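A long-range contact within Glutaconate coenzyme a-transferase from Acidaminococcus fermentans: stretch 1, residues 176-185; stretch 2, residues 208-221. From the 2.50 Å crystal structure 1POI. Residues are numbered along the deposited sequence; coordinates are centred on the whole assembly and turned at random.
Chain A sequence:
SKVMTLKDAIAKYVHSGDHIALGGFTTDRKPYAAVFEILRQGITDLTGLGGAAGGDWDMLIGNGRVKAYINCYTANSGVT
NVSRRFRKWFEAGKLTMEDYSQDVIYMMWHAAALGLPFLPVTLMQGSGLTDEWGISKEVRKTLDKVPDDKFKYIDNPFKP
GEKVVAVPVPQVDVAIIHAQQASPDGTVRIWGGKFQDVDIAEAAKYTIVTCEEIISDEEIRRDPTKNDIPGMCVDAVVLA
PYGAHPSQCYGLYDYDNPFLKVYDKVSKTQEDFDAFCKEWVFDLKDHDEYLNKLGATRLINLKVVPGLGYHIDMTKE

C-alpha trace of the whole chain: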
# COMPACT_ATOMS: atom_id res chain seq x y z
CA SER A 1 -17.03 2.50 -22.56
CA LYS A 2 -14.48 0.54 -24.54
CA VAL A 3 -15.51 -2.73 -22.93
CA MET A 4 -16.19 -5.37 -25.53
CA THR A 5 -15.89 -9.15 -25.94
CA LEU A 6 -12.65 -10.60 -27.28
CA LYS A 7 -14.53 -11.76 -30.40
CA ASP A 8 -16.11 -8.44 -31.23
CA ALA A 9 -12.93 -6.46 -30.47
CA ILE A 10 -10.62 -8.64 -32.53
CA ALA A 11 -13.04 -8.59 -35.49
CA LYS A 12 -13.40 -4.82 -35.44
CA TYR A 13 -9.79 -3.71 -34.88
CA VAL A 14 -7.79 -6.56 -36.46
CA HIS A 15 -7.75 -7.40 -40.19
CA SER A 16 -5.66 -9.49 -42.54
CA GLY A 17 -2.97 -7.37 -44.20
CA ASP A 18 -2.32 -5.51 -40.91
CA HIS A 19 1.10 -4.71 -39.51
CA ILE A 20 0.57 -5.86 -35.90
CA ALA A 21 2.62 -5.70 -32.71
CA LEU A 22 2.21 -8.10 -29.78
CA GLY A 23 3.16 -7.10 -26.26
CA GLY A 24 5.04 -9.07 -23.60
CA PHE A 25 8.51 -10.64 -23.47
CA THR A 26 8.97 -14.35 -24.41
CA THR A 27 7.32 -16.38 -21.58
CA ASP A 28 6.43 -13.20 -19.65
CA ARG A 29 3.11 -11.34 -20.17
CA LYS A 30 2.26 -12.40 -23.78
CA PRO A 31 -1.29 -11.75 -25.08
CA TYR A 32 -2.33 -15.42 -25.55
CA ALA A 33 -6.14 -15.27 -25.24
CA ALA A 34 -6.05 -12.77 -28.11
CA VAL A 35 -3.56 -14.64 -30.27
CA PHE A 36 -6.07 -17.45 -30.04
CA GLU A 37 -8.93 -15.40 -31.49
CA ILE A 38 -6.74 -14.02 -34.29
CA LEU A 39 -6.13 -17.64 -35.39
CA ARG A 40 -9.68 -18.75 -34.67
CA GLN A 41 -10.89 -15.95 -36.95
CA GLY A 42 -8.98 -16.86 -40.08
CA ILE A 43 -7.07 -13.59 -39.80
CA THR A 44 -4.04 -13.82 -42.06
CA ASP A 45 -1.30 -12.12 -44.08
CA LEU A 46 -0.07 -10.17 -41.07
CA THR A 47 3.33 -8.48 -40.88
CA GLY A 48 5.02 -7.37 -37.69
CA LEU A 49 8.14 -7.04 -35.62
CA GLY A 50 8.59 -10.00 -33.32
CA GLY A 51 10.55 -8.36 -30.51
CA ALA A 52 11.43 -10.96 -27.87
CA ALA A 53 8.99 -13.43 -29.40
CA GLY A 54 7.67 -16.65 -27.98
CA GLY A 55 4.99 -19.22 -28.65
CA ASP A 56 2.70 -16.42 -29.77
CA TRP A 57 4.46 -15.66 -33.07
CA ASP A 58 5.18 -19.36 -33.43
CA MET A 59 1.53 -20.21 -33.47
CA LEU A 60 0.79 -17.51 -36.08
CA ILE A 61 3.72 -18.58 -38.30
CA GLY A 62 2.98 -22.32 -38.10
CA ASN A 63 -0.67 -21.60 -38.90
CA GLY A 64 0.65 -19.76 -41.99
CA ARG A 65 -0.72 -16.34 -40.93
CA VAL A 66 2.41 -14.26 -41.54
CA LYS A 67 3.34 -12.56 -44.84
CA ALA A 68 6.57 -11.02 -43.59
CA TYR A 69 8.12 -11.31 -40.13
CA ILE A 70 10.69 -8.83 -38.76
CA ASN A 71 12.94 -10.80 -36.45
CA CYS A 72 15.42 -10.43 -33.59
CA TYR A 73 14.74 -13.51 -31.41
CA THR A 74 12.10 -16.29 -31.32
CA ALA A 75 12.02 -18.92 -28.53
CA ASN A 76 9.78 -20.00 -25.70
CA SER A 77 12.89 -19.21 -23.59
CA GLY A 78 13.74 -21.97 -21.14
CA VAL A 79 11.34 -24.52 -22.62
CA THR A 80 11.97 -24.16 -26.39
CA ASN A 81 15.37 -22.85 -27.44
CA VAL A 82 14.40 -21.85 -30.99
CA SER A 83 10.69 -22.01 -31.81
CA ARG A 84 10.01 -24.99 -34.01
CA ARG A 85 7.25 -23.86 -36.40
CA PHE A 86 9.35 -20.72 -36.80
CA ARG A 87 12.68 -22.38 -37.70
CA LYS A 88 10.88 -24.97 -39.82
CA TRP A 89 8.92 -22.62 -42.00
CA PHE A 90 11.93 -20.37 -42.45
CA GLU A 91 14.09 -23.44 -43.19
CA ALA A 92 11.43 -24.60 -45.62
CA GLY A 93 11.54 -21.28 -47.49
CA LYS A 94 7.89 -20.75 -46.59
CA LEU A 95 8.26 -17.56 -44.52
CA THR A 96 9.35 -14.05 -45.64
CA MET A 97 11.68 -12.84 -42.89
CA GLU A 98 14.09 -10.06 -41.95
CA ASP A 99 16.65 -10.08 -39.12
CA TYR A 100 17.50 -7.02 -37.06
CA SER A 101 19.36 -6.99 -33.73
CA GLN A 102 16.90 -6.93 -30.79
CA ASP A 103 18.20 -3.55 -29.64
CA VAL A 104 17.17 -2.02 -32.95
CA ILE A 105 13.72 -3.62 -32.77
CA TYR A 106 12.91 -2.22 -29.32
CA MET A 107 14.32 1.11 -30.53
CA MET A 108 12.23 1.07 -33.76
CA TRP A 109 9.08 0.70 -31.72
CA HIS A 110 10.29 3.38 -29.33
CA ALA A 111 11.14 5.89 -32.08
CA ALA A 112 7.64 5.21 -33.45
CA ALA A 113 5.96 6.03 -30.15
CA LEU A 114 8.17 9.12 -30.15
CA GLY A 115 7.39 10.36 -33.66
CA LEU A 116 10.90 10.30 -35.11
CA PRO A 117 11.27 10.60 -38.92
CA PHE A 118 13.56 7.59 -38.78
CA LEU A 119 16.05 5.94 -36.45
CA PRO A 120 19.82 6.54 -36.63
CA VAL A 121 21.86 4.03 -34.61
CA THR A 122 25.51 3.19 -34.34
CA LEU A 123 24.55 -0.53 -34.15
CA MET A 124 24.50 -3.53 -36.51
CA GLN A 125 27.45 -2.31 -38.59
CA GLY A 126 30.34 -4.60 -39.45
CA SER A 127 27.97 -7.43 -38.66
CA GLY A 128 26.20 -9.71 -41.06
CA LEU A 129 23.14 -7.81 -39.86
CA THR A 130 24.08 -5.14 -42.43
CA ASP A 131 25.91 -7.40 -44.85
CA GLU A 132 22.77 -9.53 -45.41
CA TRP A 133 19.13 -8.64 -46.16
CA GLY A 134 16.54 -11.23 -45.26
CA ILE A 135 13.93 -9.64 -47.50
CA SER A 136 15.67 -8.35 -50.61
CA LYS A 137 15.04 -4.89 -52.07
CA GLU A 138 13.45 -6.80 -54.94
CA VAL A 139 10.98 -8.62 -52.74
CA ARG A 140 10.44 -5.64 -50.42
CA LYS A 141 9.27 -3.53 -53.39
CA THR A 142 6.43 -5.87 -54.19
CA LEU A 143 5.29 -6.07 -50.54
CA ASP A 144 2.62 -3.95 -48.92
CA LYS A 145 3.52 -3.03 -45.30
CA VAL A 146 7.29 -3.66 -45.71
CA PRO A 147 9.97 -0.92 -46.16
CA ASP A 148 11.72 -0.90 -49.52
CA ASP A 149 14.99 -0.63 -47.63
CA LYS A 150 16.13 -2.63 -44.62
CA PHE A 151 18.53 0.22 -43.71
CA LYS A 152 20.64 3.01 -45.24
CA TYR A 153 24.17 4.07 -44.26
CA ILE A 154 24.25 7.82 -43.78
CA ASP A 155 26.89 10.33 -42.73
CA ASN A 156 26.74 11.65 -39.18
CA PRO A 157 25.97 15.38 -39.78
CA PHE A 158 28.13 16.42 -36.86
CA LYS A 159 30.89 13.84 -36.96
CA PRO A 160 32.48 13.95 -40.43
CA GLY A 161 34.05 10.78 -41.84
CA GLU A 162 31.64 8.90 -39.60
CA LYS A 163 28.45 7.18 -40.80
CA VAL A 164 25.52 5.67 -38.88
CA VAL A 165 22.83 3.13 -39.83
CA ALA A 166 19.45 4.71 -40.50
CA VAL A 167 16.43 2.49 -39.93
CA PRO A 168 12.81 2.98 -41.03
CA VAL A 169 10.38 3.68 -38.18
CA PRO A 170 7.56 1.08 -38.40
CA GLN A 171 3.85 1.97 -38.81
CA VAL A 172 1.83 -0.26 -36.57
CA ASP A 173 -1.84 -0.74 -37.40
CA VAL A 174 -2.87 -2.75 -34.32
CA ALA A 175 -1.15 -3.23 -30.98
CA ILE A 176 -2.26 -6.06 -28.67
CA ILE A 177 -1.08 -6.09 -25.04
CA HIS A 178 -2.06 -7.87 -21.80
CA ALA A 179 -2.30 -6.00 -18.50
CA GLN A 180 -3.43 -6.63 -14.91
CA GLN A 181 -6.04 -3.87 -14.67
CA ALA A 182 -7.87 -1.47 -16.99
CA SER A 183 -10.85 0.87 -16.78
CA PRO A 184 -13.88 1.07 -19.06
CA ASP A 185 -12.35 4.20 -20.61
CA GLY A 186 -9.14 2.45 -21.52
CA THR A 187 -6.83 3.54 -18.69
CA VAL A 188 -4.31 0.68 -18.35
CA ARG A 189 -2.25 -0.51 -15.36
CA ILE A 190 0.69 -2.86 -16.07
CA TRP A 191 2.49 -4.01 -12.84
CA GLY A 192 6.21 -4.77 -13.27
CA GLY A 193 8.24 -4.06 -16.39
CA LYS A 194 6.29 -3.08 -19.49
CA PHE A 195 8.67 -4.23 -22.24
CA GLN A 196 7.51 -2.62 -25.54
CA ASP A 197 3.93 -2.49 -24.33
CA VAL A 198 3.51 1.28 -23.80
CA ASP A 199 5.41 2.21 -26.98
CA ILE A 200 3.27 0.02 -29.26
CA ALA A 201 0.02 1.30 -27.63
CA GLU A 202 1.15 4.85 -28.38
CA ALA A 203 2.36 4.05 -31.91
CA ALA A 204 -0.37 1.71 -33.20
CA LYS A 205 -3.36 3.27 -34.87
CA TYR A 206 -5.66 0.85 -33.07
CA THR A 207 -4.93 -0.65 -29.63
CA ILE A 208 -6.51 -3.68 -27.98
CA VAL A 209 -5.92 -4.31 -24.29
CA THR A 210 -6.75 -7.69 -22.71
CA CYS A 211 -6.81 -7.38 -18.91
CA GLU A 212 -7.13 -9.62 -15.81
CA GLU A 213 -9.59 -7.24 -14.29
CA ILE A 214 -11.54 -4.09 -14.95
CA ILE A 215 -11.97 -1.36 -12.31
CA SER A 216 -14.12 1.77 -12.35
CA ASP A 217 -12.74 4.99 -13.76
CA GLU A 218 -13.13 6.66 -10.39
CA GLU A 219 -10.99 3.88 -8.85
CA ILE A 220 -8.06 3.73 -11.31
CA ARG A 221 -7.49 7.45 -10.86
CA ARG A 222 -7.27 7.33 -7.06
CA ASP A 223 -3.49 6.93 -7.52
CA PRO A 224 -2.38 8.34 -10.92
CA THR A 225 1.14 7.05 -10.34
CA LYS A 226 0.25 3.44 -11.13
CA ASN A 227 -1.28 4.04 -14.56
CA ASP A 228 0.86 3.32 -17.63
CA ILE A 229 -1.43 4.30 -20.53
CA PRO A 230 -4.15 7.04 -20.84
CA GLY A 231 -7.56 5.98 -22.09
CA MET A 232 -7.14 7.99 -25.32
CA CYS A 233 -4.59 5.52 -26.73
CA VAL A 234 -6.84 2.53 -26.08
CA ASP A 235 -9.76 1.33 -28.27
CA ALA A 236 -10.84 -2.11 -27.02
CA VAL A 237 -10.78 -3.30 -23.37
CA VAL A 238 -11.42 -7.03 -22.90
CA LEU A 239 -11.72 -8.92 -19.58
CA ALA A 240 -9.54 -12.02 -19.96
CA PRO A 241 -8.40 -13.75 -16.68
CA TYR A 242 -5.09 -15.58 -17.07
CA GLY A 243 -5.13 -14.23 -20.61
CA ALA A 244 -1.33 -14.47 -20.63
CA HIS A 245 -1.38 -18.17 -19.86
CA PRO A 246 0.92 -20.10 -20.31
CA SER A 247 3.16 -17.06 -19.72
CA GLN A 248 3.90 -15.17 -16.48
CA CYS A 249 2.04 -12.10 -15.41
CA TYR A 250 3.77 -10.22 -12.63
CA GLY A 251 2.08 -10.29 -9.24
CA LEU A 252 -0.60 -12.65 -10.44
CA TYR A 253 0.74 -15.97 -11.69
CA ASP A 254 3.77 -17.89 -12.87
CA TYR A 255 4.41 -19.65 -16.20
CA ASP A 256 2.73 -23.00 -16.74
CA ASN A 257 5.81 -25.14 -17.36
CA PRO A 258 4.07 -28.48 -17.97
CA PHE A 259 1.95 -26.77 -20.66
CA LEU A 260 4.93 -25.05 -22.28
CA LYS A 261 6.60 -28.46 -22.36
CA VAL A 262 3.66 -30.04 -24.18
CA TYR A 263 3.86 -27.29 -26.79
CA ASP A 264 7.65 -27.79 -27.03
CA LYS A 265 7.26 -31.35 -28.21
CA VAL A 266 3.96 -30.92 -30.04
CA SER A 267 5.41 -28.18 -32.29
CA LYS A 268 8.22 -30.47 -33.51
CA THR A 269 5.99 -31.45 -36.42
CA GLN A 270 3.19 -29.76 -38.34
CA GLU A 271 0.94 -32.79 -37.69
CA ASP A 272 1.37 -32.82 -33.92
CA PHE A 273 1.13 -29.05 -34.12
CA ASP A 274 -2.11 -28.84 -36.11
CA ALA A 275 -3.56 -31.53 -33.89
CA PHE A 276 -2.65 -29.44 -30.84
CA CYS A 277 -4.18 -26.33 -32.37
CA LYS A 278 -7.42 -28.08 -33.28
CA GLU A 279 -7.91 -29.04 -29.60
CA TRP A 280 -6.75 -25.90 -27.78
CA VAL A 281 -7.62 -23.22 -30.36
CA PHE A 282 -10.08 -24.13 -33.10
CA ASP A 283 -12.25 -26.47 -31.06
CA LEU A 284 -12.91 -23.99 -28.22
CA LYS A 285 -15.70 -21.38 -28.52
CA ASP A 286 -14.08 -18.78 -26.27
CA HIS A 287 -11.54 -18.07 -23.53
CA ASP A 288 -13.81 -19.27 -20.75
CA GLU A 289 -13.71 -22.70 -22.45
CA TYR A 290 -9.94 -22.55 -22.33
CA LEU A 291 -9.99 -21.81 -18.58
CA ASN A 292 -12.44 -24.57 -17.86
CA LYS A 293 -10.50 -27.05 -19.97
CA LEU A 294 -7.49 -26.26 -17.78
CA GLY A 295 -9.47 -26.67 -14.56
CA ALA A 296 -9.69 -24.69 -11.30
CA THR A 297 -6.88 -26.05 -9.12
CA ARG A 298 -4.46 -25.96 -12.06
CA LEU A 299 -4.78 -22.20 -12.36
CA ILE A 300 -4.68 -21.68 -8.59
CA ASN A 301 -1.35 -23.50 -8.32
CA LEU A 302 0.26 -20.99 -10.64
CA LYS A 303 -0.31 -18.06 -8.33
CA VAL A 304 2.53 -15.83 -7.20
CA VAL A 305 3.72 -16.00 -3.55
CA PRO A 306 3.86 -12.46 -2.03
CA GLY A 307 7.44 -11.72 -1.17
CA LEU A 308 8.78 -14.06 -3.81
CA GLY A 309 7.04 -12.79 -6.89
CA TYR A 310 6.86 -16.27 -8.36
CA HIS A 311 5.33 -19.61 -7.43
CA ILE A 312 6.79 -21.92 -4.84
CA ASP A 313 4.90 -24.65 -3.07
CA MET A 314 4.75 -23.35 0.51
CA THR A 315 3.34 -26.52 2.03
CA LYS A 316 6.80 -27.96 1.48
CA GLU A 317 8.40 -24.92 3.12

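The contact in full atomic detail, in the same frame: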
# COMPACT_ATOMS: atom_id res chain seq x y z
N ILE A 176 -1.52 -5.22 -29.62
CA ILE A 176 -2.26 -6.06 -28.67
C ILE A 176 -1.37 -6.34 -27.48
O ILE A 176 -0.26 -6.86 -27.64
CB ILE A 176 -2.74 -7.38 -29.32
CG1 ILE A 176 -3.68 -7.06 -30.50
CG2 ILE A 176 -3.49 -8.22 -28.29
CD1 ILE A 176 -3.82 -8.15 -31.52
N ILE A 177 -1.83 -5.90 -26.29
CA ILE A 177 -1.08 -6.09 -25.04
C ILE A 177 -1.95 -6.63 -23.88
O ILE A 177 -3.18 -6.40 -23.82
CB ILE A 177 -0.36 -4.77 -24.58
CG1 ILE A 177 -1.37 -3.76 -24.05
CG2 ILE A 177 0.46 -4.16 -25.72
CD1 ILE A 177 -0.74 -2.41 -23.76
N HIS A 178 -1.33 -7.33 -22.93
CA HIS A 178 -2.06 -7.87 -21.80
C HIS A 178 -1.66 -7.19 -20.49
O HIS A 178 -0.49 -7.15 -20.13
CB HIS A 178 -1.83 -9.38 -21.70
CG HIS A 178 -2.70 -10.03 -20.68
ND1 HIS A 178 -4.06 -10.17 -20.85
CD2 HIS A 178 -2.45 -10.43 -19.41
CE1 HIS A 178 -4.61 -10.61 -19.73
NE2 HIS A 178 -3.65 -10.77 -18.84
N ALA A 179 -2.63 -6.69 -19.73
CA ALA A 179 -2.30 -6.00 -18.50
C ALA A 179 -3.12 -6.52 -17.33
O ALA A 179 -4.14 -7.20 -17.53
CB ALA A 179 -2.54 -4.54 -18.70
N GLN A 180 -2.72 -6.16 -16.10
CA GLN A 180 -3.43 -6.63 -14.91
C GLN A 180 -4.73 -5.91 -14.62
O GLN A 180 -5.66 -6.52 -14.10
CB GLN A 180 -2.54 -6.62 -13.68
CG GLN A 180 -1.38 -7.59 -13.77
CD GLN A 180 -0.24 -7.01 -14.53
OE1 GLN A 180 -0.38 -5.95 -15.14
NE2 GLN A 180 0.91 -7.62 -14.45
N GLN A 181 -4.80 -4.62 -14.92
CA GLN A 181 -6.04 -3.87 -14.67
C GLN A 181 -6.24 -2.78 -15.73
O GLN A 181 -5.26 -2.22 -16.26
CB GLN A 181 -6.01 -3.19 -13.29
CG GLN A 181 -5.68 -4.09 -12.12
CD GLN A 181 -5.38 -3.30 -10.88
OE1 GLN A 181 -4.32 -2.68 -10.77
NE2 GLN A 181 -6.32 -3.27 -9.94
N ALA A 182 -7.50 -2.48 -16.01
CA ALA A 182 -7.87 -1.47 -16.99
C ALA A 182 -9.25 -0.95 -16.63
O ALA A 182 -9.98 -1.60 -15.87
CB ALA A 182 -7.86 -2.05 -18.38
N SER A 183 -9.55 0.26 -17.06
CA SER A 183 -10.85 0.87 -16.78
C SER A 183 -11.75 0.82 -18.02
O SER A 183 -11.28 0.47 -19.13
CB SER A 183 -10.65 2.34 -16.36
OG SER A 183 -9.60 2.94 -17.12
N PRO A 184 -13.05 1.12 -17.87
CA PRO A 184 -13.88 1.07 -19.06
C PRO A 184 -13.47 2.14 -20.09
O PRO A 184 -13.80 2.04 -21.26
CB PRO A 184 -15.27 1.33 -18.50
CG PRO A 184 -15.19 0.70 -17.17
CD PRO A 184 -13.88 1.22 -16.67
N ASP A 185 -12.76 3.18 -19.66
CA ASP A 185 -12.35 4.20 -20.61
C ASP A 185 -11.01 3.94 -21.23
O ASP A 185 -10.46 4.80 -21.91
CB ASP A 185 -12.38 5.60 -19.99
CG ASP A 185 -11.28 5.84 -18.94
OD1 ASP A 185 -10.21 5.20 -18.96
OD2 ASP A 185 -11.52 6.72 -18.09
N ILE A 208 -5.63 -2.78 -28.73
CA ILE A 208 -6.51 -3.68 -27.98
C ILE A 208 -5.80 -4.11 -26.70
O ILE A 208 -4.63 -4.57 -26.74
CB ILE A 208 -6.93 -4.93 -28.80
CG1 ILE A 208 -7.56 -4.50 -30.14
CG2 ILE A 208 -7.96 -5.76 -28.01
CD1 ILE A 208 -7.52 -5.55 -31.20
N VAL A 209 -6.49 -3.94 -25.58
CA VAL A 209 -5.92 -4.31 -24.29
C VAL A 209 -6.69 -5.44 -23.59
O VAL A 209 -7.88 -5.30 -23.27
CB VAL A 209 -5.82 -3.05 -23.35
CG1 VAL A 209 -7.21 -2.51 -23.04
CG2 VAL A 209 -5.10 -3.38 -22.04
N THR A 210 -6.07 -6.61 -23.45
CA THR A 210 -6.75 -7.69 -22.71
C THR A 210 -6.26 -7.51 -21.26
O THR A 210 -5.05 -7.27 -21.05
CB THR A 210 -6.40 -9.10 -23.20
OG1 THR A 210 -4.99 -9.23 -23.35
CG2 THR A 210 -7.08 -9.40 -24.53
N CYS A 211 -7.17 -7.58 -20.30
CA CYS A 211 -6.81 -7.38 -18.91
C CYS A 211 -7.40 -8.42 -17.93
O CYS A 211 -8.48 -8.96 -18.15
CB CYS A 211 -7.24 -5.99 -18.52
SG CYS A 211 -8.99 -5.86 -18.45
N GLU A 212 -6.71 -8.66 -16.83
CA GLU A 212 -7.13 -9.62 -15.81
C GLU A 212 -8.36 -9.12 -15.11
O GLU A 212 -9.19 -9.90 -14.65
CB GLU A 212 -6.03 -9.80 -14.78
CG GLU A 212 -4.74 -10.33 -15.34
CD GLU A 212 -4.83 -11.81 -15.65
OE1 GLU A 212 -5.75 -12.47 -15.15
OE2 GLU A 212 -3.96 -12.31 -16.39
N GLU A 213 -8.43 -7.82 -14.91
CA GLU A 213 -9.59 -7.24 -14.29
C GLU A 213 -9.84 -5.83 -14.75
O GLU A 213 -8.94 -5.16 -15.24
CB GLU A 213 -9.48 -7.29 -12.78
CG GLU A 213 -8.16 -6.79 -12.26
CD GLU A 213 -8.08 -6.87 -10.76
OE1 GLU A 213 -9.16 -6.87 -10.11
OE2 GLU A 213 -6.94 -6.93 -10.25
N ILE A 214 -11.07 -5.40 -14.56
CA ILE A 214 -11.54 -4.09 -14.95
C ILE A 214 -12.02 -3.38 -13.69
O ILE A 214 -12.80 -3.96 -12.91
CB ILE A 214 -12.76 -4.25 -15.96
CG1 ILE A 214 -12.27 -4.91 -17.27
CG2 ILE A 214 -13.45 -2.91 -16.22
CD1 ILE A 214 -13.35 -5.07 -18.32
N ILE A 215 -11.53 -2.17 -13.47
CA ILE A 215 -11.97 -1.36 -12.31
C ILE A 215 -12.59 -0.05 -12.81
O ILE A 215 -12.31 0.40 -13.93
CB ILE A 215 -10.81 -1.05 -11.32
CG1 ILE A 215 -9.50 -0.80 -12.06
CG2 ILE A 215 -10.65 -2.19 -10.32
CD1 ILE A 215 -8.43 -0.23 -11.16
N SER A 216 -13.45 0.54 -11.99
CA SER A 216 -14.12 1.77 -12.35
C SER A 216 -13.14 2.87 -12.66
O SER A 216 -12.00 2.83 -12.21
CB SER A 216 -15.04 2.24 -11.23
OG SER A 216 -14.30 2.72 -10.11
N ASP A 217 -13.60 3.87 -13.39
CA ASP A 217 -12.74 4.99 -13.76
C ASP A 217 -12.40 5.74 -12.51
O ASP A 217 -11.25 6.10 -12.33
CB ASP A 217 -13.42 5.93 -14.74
CG ASP A 217 -13.64 5.30 -16.09
OD1 ASP A 217 -12.71 4.66 -16.64
OD2 ASP A 217 -14.77 5.46 -16.59
N GLU A 218 -13.39 5.96 -11.65
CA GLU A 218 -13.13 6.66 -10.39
C GLU A 218 -11.97 5.99 -9.63
O GLU A 218 -11.02 6.66 -9.24
CB GLU A 218 -14.38 6.73 -9.51
CG GLU A 218 -14.03 7.12 -8.06
CD GLU A 218 -15.19 7.71 -7.26
OE1 GLU A 218 -16.25 7.05 -7.14
OE2 GLU A 218 -15.02 8.84 -6.74
N GLU A 219 -12.00 4.67 -9.54
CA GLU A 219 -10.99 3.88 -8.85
C GLU A 219 -9.55 3.95 -9.39
O GLU A 219 -8.60 4.16 -8.63
CB GLU A 219 -11.46 2.42 -8.81
CG GLU A 219 -10.55 1.47 -8.06
CD GLU A 219 -10.40 1.83 -6.59
OE1 GLU A 219 -11.27 2.54 -6.02
OE2 GLU A 219 -9.41 1.38 -5.99
N ILE A 220 -9.38 3.74 -10.68
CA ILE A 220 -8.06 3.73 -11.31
C ILE A 220 -7.33 5.09 -11.30
O ILE A 220 -6.13 5.19 -11.60
CB ILE A 220 -8.16 3.14 -12.76
CG1 ILE A 220 -6.80 2.69 -13.26
CG2 ILE A 220 -8.72 4.16 -13.71
CD1 ILE A 220 -6.89 1.56 -14.28
N ARG A 221 -8.06 6.13 -10.92
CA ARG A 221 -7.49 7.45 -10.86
C ARG A 221 -7.08 7.84 -9.46
O ARG A 221 -6.31 8.78 -9.28
CB ARG A 221 -8.47 8.46 -11.42
CG ARG A 221 -8.62 8.34 -12.90
CD ARG A 221 -9.98 8.79 -13.38
NE ARG A 221 -10.18 8.29 -14.74
CZ ARG A 221 -9.49 8.72 -15.79
NH1 ARG A 221 -8.57 9.67 -15.64
NH2 ARG A 221 -9.66 8.15 -16.96

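Two strand segments of glutaconate coenzyme A-transferase, running through I176 to A179 and I208 to C211, lie side by side and parallel, their axes 4.7 Å apart at closest approach and inclined by 26°. I176 pairs with I208: its CA lies 3.4 Å from I208 O in a CA-H...O contact, and the two side chains, both with chi1 m and chi2 t, meet on the same face of the sheet at 4.2 Å (I176 CG1 to I208 CD1). I177 carries the parallel ladder onward, since its N donates to I208 O (3.1 Å) while its O accepts from T210 N (2.9 Å); on the other face its CG1 packs 4.3 Å from V209 CG2. H178 shares the face of I176 and uses both ring nitrogens, each partner lying at the ring edge near its plane. H178 ND1 is hydrogen-bonded to T210 OG1 (2.8 Å), and H178 NE2 donates to E212 OE2 (2.9 Å), so the imidazole bonds to two residues of the other stretch. A179 repeats the ladder, its N bonding to T210 O (2.8 Å) and its O to E212 N (3.0 Å). Both stretches then turn a corner, at Q180 and E212, where a weak bond joins E213 N to Q180 O (3.2 Å). The register survives the turn: A182 N donates to E213 O (3.1 Å) and A182 O accepts from I215 N (2.9 Å), while A182 CB rests 4.0 Å from C211 SG. S183 CA approaches I215 O at 3.2 Å, and P184 CG packs 4.1 Å from I214 CG2. D185 closes the contact with a salt bridge from its OD2 to R221 NH2 (2.6 Å). D185 OD2 also lies 2.8 Å from D217 OD1, a close approach of like charges, although D185 N also makes a weak bond to D217 OD1 (3.4 Å).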